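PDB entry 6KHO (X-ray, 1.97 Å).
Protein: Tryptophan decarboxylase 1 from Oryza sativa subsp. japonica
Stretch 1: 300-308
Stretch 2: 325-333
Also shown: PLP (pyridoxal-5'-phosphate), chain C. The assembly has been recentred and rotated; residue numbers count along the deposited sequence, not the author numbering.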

# COMPACT_ATOMS: atom_id res chain seq x y z
N ALA A 300 -14.89 -7.49 -3.69
CA ALA A 300 -13.86 -6.65 -4.29
C ALA A 300 -14.28 -6.11 -5.65
O ALA A 300 -14.08 -4.92 -5.95
CB ALA A 300 -12.56 -7.45 -4.43
N TYR A 301 -14.86 -6.96 -6.49
CA TYR A 301 -15.29 -6.59 -7.83
C TYR A 301 -16.76 -6.19 -7.87
O TYR A 301 -17.10 -5.06 -8.23
CB TYR A 301 -15.05 -7.76 -8.79
CG TYR A 301 -15.78 -7.67 -10.12
CD1 TYR A 301 -15.37 -6.77 -11.11
CD2 TYR A 301 -16.86 -8.50 -10.38
CE1 TYR A 301 -16.03 -6.70 -12.33
CE2 TYR A 301 -17.53 -8.44 -11.58
CZ TYR A 301 -17.11 -7.55 -12.56
OH TYR A 301 -17.79 -7.50 -13.75
N ALA A 302 -17.64 -7.11 -7.48
CA ALA A 302 -19.07 -6.90 -7.69
C ALA A 302 -19.68 -5.91 -6.71
O ALA A 302 -20.81 -5.47 -6.94
CB ALA A 302 -19.80 -8.24 -7.59
N GLY A 303 -18.99 -5.55 -5.63
CA GLY A 303 -19.51 -4.52 -4.74
C GLY A 303 -19.90 -3.25 -5.47
O GLY A 303 -20.92 -2.63 -5.15
N SER A 304 -19.10 -2.83 -6.46
CA SER A 304 -19.42 -1.60 -7.19
C SER A 304 -20.77 -1.67 -7.88
O SER A 304 -21.46 -0.65 -8.00
CB SER A 304 -18.33 -1.29 -8.22
OG SER A 304 -17.10 -1.02 -7.60
N ALA A 305 -21.18 -2.86 -8.35
CA ALA A 305 -22.47 -2.97 -9.01
C ALA A 305 -23.63 -2.75 -8.05
O ALA A 305 -24.75 -2.45 -8.49
CB ALA A 305 -22.61 -4.34 -9.69
N CYS A 306 -23.38 -2.86 -6.75
CA CYS A 306 -24.42 -2.75 -5.74
C CYS A 306 -24.84 -1.32 -5.46
O CYS A 306 -25.73 -1.10 -4.63
CB CYS A 306 -23.96 -3.44 -4.46
SG CYS A 306 -23.77 -5.24 -4.69
N ILE A 307 -24.24 -0.34 -6.15
CA ILE A 307 -24.80 1.00 -6.17
C ILE A 307 -26.03 1.11 -7.05
O ILE A 307 -26.70 2.15 -7.05
CB ILE A 307 -23.73 2.03 -6.62
CG1 ILE A 307 -23.46 1.89 -8.12
CG2 ILE A 307 -22.47 1.87 -5.78
CD1 ILE A 307 -22.60 3.00 -8.72
N CYS A 308 -26.35 0.04 -7.81
CA CYS A 308 -27.56 -0.06 -8.63
C CYS A 308 -28.61 -0.90 -7.91
O CYS A 308 -28.28 -1.98 -7.39
CB CYS A 308 -27.24 -0.68 -9.98
SG CYS A 308 -26.07 0.29 -10.97
N1 PLP C . -11.00 -10.89 -4.02
C2 PLP C . -11.79 -10.76 -5.15
C2A PLP C . -13.18 -11.31 -5.19
C3 PLP C . -11.29 -10.12 -6.27
O3 PLP C . -12.07 -10.00 -7.38
C4 PLP C . -10.00 -9.60 -6.26
C4A PLP C . -9.59 -8.59 -7.30
C5 PLP C . -9.21 -9.73 -5.13
C6 PLP C . -9.71 -10.38 -4.01
C5A PLP C . -7.81 -9.15 -5.18
O4P PLP C . -7.19 -9.06 -3.92
P PLP C . -6.00 -7.99 -3.64
O1P PLP C . -4.96 -8.07 -4.73
O2P PLP C . -5.42 -8.32 -2.29
O3P PLP C . -6.53 -6.57 -3.64
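Stretch 2 325-333: SMSPHKWLM

The apolar centre of this contact is an aromatic pair. The ring of Tyr-301 and the six-membered ring of Trp-331 lie almost parallel, their planes at 3°, but they are slid apart, with centroids 4.7 Å from each other, so the rings barely overlap; the closest approach is 3.6 Å from Tyr-301 CZ to Trp-331 CE3. Ala-305, one helical turn on, offers a methyl group to the indole, its CB 3.6 Å from Trp-331 CZ3. Further along, Ile-307 CD1 meets Leu-332 CD1 at 4.2 Å, a looser apolar contact.

Stretch 1 has helical backbone angles from Ala-300 to Ala-305. Stretch 2 enters as the end of a strand, Ser-325 to Met-326, and turns at Ser-327 into a weakly bonded helix. The nearest CA pairs advance in the same order along both stretches, Ala-300 being nearest Met-326, Tyr-301 nearest Lys-330 and Ser-304 nearest Trp-331. At the strand, the backbones pack closely, Ala-300 CA lying 3.8 Å from Met-326 CA. Gly-303 suits its place because an ideal CB there would fall 2.6 Å from Met-326 CB, a clash; Met-326 CE also lies 3.6 Å from Gly-303 C.

The polar edge begins where Ser-327 N donates a hydrogen bond to Ala-300 O, 2.9 Å away. Beside it, a water lies 2.7 Å from Tyr-301 O and 2.8 Å from Ser-327 O, placed to donate to either; it accepts from Trp-331 N (3.0 Å) and hydrogen-bonds Ser-304 OG at 2.6 Å. Ser-304 suits this edge: its hydroxyl reaches the water while Ser-304 CB packs 3.8 Å from Trp-331 CB. Finally, Lys-330 passes Ala-300, its CG 3.7 Å from Ala-300 O, and its NZ is covalently joined to PLP C4A at 1.4 Å; Ala-300 CB lies 3.5 Å from PLP C2.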

# COMPACT_ATOMS: atom_id res chain seq x y z
N SER A 325 -15.62 -5.48 2.39
CA SER A 325 -14.68 -4.71 1.60
C SER A 325 -15.05 -4.81 0.13
O SER A 325 -15.62 -5.81 -0.32
CB SER A 325 -13.23 -5.18 1.80
OG SER A 325 -13.08 -6.57 1.51
N MET A 326 -14.73 -3.74 -0.61
CA MET A 326 -14.84 -3.74 -2.06
C MET A 326 -13.79 -2.77 -2.60
O MET A 326 -13.27 -1.92 -1.87
CB MET A 326 -16.24 -3.35 -2.53
CG MET A 326 -16.79 -2.15 -1.84
SD MET A 326 -16.49 -0.67 -2.81
CE MET A 326 -18.02 -0.69 -3.72
N SER A 327 -13.46 -2.93 -3.88
CA SER A 327 -12.37 -2.18 -4.48
C SER A 327 -12.88 -1.28 -5.59
O SER A 327 -13.22 -1.76 -6.69
CB SER A 327 -11.30 -3.13 -5.02
OG SER A 327 -10.64 -3.79 -3.95
N PRO A 328 -12.99 0.02 -5.35
CA PRO A 328 -13.23 0.94 -6.46
C PRO A 328 -12.18 0.80 -7.55
O PRO A 328 -12.49 1.09 -8.71
CB PRO A 328 -13.16 2.33 -5.79
CG PRO A 328 -13.57 2.06 -4.37
CD PRO A 328 -12.97 0.71 -4.04
N HIS A 329 -10.97 0.33 -7.23
CA HIS A 329 -9.99 0.19 -8.30
C HIS A 329 -10.26 -1.01 -9.20
O HIS A 329 -9.50 -1.24 -10.14
CB HIS A 329 -8.55 0.17 -7.75
CG HIS A 329 -8.14 -1.09 -7.05
ND1 HIS A 329 -7.49 -1.07 -5.84
CD2 HIS A 329 -8.21 -2.39 -7.42
CE1 HIS A 329 -7.21 -2.31 -5.47
NE2 HIS A 329 -7.63 -3.13 -6.42
N LYS A 330 -11.32 -1.77 -8.95
CA LYS A 330 -11.79 -2.73 -9.94
C LYS A 330 -12.79 -2.05 -10.85
O LYS A 330 -12.43 -1.61 -11.94
CB LYS A 330 -12.41 -3.96 -9.27
CG LYS A 330 -11.43 -4.75 -8.46
CD LYS A 330 -10.98 -5.98 -9.18
CE LYS A 330 -10.76 -7.10 -8.19
NZ LYS A 330 -9.49 -7.79 -8.48
N TRP A 331 -14.03 -1.89 -10.38
CA TRP A 331 -15.15 -1.53 -11.24
C TRP A 331 -15.75 -0.16 -10.90
O TRP A 331 -16.91 0.09 -11.22
CB TRP A 331 -16.22 -2.62 -11.14
CG TRP A 331 -17.16 -2.75 -12.32
CD1 TRP A 331 -17.11 -2.06 -13.51
CD2 TRP A 331 -18.29 -3.62 -12.41
NE1 TRP A 331 -18.15 -2.46 -14.33
CE2 TRP A 331 -18.89 -3.41 -13.67
CE3 TRP A 331 -18.86 -4.57 -11.53
CZ2 TRP A 331 -20.02 -4.11 -14.08
CZ3 TRP A 331 -19.98 -5.25 -11.94
CH2 TRP A 331 -20.55 -5.03 -13.20
N LEU A 332 -15.00 0.75 -10.28
CA LEU A 332 -15.58 2.06 -10.00
C LEU A 332 -14.67 3.20 -10.45
O LEU A 332 -14.58 4.25 -9.80
CB LEU A 332 -15.94 2.19 -8.52
CG LEU A 332 -17.11 3.13 -8.22
CD1 LEU A 332 -18.40 2.58 -8.80
CD2 LEU A 332 -17.25 3.39 -6.71
N MET A 333 -13.96 3.00 -11.57
CA MET A 333 -13.27 4.07 -12.31
C MET A 333 -12.25 4.83 -11.47
O MET A 333 -11.98 6.01 -11.73
CB MET A 333 -14.27 5.06 -12.91
CG MET A 333 -14.98 4.51 -14.14
SD MET A 333 -16.28 5.61 -14.71
CE MET A 333 -17.48 5.33 -13.46
O HOH W 1 -15.42 -2.93 -7.97